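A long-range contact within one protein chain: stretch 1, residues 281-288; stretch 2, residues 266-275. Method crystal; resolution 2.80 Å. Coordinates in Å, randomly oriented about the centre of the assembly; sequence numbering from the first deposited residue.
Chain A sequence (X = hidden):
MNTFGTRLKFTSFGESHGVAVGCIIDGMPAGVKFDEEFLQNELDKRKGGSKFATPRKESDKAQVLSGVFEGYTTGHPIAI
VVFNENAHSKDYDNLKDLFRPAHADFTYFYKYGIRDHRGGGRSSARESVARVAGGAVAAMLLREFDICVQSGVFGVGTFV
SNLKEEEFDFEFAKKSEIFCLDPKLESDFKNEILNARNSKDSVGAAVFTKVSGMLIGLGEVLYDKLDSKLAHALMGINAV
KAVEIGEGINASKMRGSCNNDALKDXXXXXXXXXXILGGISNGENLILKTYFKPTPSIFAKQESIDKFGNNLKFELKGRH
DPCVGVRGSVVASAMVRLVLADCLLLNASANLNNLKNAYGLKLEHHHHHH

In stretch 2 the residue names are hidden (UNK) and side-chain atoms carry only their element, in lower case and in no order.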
# COMPACT_ATOMS: atom_id res chain seq x y z
N SER A 281 -0.69 18.43 -12.47
CA SER A 281 -0.40 19.87 -12.45
C SER A 281 0.02 20.34 -13.84
O SER A 281 0.72 19.61 -14.54
CB SER A 281 0.72 20.18 -11.45
OG SER A 281 1.90 19.48 -11.77
N ASN A 282 -0.41 21.54 -14.23
CA ASN A 282 -0.10 22.08 -15.55
C ASN A 282 0.97 23.18 -15.55
O ASN A 282 1.24 23.78 -16.59
CB ASN A 282 -1.37 22.64 -16.18
CG ASN A 282 -1.85 23.90 -15.49
OD1 ASN A 282 -1.25 24.37 -14.52
ND2 ASN A 282 -2.95 24.47 -16.00
N GLY A 283 1.56 23.46 -14.40
CA GLY A 283 2.57 24.50 -14.32
C GLY A 283 2.06 25.73 -13.60
O GLY A 283 2.79 26.34 -12.81
N GLU A 284 0.81 26.11 -13.84
CA GLU A 284 0.26 27.28 -13.18
C GLU A 284 0.26 27.15 -11.67
O GLU A 284 0.41 26.06 -11.13
CB GLU A 284 -1.16 27.53 -13.68
CG GLU A 284 -1.21 27.94 -15.13
CD GLU A 284 -0.45 29.23 -15.40
OE1 GLU A 284 0.58 29.20 -16.12
OE2 GLU A 284 -0.89 30.29 -14.89
N ASN A 285 0.11 28.28 -10.98
CA ASN A 285 0.09 28.28 -9.52
C ASN A 285 -1.02 27.37 -9.05
O ASN A 285 -1.89 26.99 -9.83
CB ASN A 285 -0.19 29.68 -9.00
CG ASN A 285 0.89 30.65 -9.37
OD1 ASN A 285 1.89 30.76 -8.67
ND2 ASN A 285 0.71 31.34 -10.49
N LEU A 286 -0.99 27.04 -7.76
CA LEU A 286 -2.01 26.17 -7.20
C LEU A 286 -2.96 27.00 -6.36
O LEU A 286 -2.54 27.70 -5.44
CB LEU A 286 -1.34 25.08 -6.35
CG LEU A 286 -1.56 23.59 -6.64
CD1 LEU A 286 -1.64 23.28 -8.13
CD2 LEU A 286 -0.44 22.82 -5.99
N ILE A 287 -4.25 26.94 -6.69
CA ILE A 287 -5.28 27.68 -5.96
C ILE A 287 -6.14 26.72 -5.16
O ILE A 287 -7.08 26.13 -5.69
CB ILE A 287 -6.20 28.47 -6.91
CG1 ILE A 287 -5.37 29.27 -7.92
CG2 ILE A 287 -7.06 29.44 -6.10
CD1 ILE A 287 -4.44 30.26 -7.27
N LEU A 288 -5.82 26.57 -3.89
CA LEU A 288 -6.53 25.65 -3.01
C LEU A 288 -7.20 26.39 -1.88
O LEU A 288 -6.58 27.22 -1.23
CB LEU A 288 -5.56 24.64 -2.41
CG LEU A 288 -4.60 23.98 -3.38
CD1 LEU A 288 -3.77 22.94 -2.66
CD2 LEU A 288 -5.39 23.38 -4.52
N UNK A 266 2.57 30.52 -25.53
CA UNK A 266 3.44 30.31 -24.38
C UNK A 266 2.73 29.55 -23.27
O UNK A 266 2.29 28.41 -23.47
N UNK A 267 2.61 30.17 -22.10
CA UNK A 267 1.95 29.48 -20.99
C UNK A 267 0.41 29.62 -21.07
O UNK A 267 -0.13 30.01 -22.12
n UNK A 267 3.65 26.15 -17.17
c UNK A 267 3.04 28.90 -18.67
c UNK A 267 1.97 27.84 -18.32
c UNK A 267 2.49 30.00 -19.64
c UNK A 267 2.34 26.91 -17.12
N UNK A 268 -0.27 29.27 -19.98
CA UNK A 268 -1.74 29.34 -19.93
C UNK A 268 -2.22 30.76 -19.74
O UNK A 268 -1.57 31.55 -19.06
c UNK A 268 -1.55 24.72 -18.95
c UNK A 268 -2.37 26.99 -19.14
c UNK A 268 -2.27 28.46 -18.79
c UNK A 268 -1.48 26.07 -18.59
c UNK A 268 -2.52 24.30 -19.87
c UNK A 268 -3.32 26.55 -20.05
c UNK A 268 -3.40 25.21 -20.42
N UNK A 269 -3.35 31.10 -20.36
CA UNK A 269 -3.89 32.45 -20.22
C UNK A 269 -4.54 32.63 -18.85
O UNK A 269 -3.98 33.29 -17.97
c UNK A 269 -3.21 32.26 -23.13
c UNK A 269 -4.32 33.21 -22.68
c UNK A 269 -4.90 32.74 -21.33
c UNK A 269 -3.79 34.62 -22.54
N UNK A 270 -5.71 32.04 -18.69
CA UNK A 270 -6.47 32.11 -17.44
C UNK A 270 -6.09 30.93 -16.53
O UNK A 270 -5.51 29.96 -17.00
o UNK A 270 -8.23 31.15 -18.79
c UNK A 270 -7.96 32.08 -17.75
N UNK A 271 -6.42 31.02 -15.24
CA UNK A 271 -6.09 29.92 -14.32
C UNK A 271 -7.31 29.43 -13.55
O UNK A 271 -7.24 29.21 -12.34
o UNK A 271 -4.36 28.06 -13.06
c UNK A 271 -4.43 29.18 -12.55
n UNK A 271 -3.99 29.44 -11.32
c UNK A 271 -5.00 30.35 -13.33
N UNK A 272 -8.42 29.24 -14.25
CA UNK A 272 -9.64 28.79 -13.61
C UNK A 272 -9.49 27.42 -13.00
O UNK A 272 -10.08 27.11 -11.97
c UNK A 272 -11.16 30.12 -15.11
c UNK A 272 -10.78 28.76 -14.62
n UNK A 272 -11.66 31.93 -16.26
c UNK A 272 -11.25 30.62 -16.37
n UNK A 272 -11.52 31.14 -14.27
c UNK A 272 -11.81 32.22 -14.98
N UNK A 273 -8.68 26.60 -13.66
CA UNK A 273 -8.41 25.23 -13.23
C UNK A 273 -7.74 25.13 -11.86
O UNK A 273 -7.78 24.08 -11.23
o UNK A 273 -6.27 25.20 -14.35
c UNK A 273 -7.52 24.55 -14.27
N UNK A 274 -7.13 26.20 -11.40
CA UNK A 274 -6.47 26.14 -10.10
C UNK A 274 -5.08 25.54 -10.16
O UNK A 274 -4.41 25.43 -9.13
N UNK A 275 -4.63 25.16 -11.36
CA UNK A 275 -3.30 24.60 -11.52
C UNK A 275 -3.25 23.09 -11.70
O UNK A 275 -2.18 22.48 -11.61

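Position 266 has backbone atoms only and touches nothing on stretch 1. The absence of side-chain atoms identifies Gly 266, although an ideal CB would have room here.

Position 267 carries four carbons in a row ending in one nitrogen, an unbranched chain whose CA-to-CB bond points toward stretch 1. Its terminal nitrogen lies 3.5 Å from the CA of Gly 283. This is Lys 267. Its CD approaches Glu 284 OE1 to 2.9 Å, while NZ stays 4.5 Å from that same OE1, so the opposite charges are near each other but beyond a salt bridge. A CB on Gly 283 would fall 2.0 Å from Lys 267 NZ, a clash; the phi/psi of 108/-40 there calls for glycine independently.

Position 268 shows one carbon followed by a ring of six carbons with no heteroatom, which defines Phe 268. Asn 282 ND2 sits over one face of the ring, 3.3 Å from Phe 268 CE2, and Glu 284 CG packs 3.8 Å from Phe 268 CB.

Position 269 has four carbons forked at the second, and its CA-to-CB bond points away from stretch 1; the fork gives Leu 269. Position 270 has one carbon and one oxygen, its CA-to-CB bond also pointing away: Ser 270, whose hydroxyl is hydrogen-bonded elsewhere in the structure.

Position 271 has two carbons, the second bearing one oxygen and one nitrogen, and its CA-to-CB bond points toward stretch 1. The short amide is Asn 271. Its OD1 lies 3.3 Å from Glu 284 CB, and its ND2 lies 3.7 Å from Ile 287 CG1, so the amide spans the interval between these two residues.

Position 272 has one carbon and a five-membered ring of three carbons and two nitrogens, an imidazole on a CA-to-CB bond that points away: His 272. Position 273 has one carbon and one oxygen, the oxygen 3.8 Å from Asn 282 ND2: Ser 273.

Position 274 has no side-chain atoms, and its carbonyl O lies 2.9 Å from Ile 287 N. It is Gly 274; its N donates to Asn 271 O at 3.2 Å. Its phi of 83° would jam a CB against the preceding carbonyl.

Position 275 likewise lacks side-chain atoms, and its CA lies 3.2 Å from Asn 285 O. A CB would come within 2.1 Å of Asn 285 O and 2.9 Å of Leu 286 CD1. This is Gly 275; a weak bond runs from its N to Ser 273 OG, 3.4 Å away.

The contact, burying 602 Å² in total, is anchored by two backbone hydrogen bonds: Ile 287 N to Gly 274 O (2.9 Å, 159°) and Asn 282 N to Gly 275 O (3.3 Å, 155°). CA-H...O contacts from Leu 286 CA to Gly 274 O (3.2 Å) and Ser 281 CA to Gly 275 O (3.3 Å) reinforce the same acceptors. The lack of a CB at Gly 275 permits the close approach to Asn 285 and Leu 286, while Lys 267, Phe 268 and Asn 271 pack around Glu 284.

Stretch 2 (266-275) GKFLSNHSGG
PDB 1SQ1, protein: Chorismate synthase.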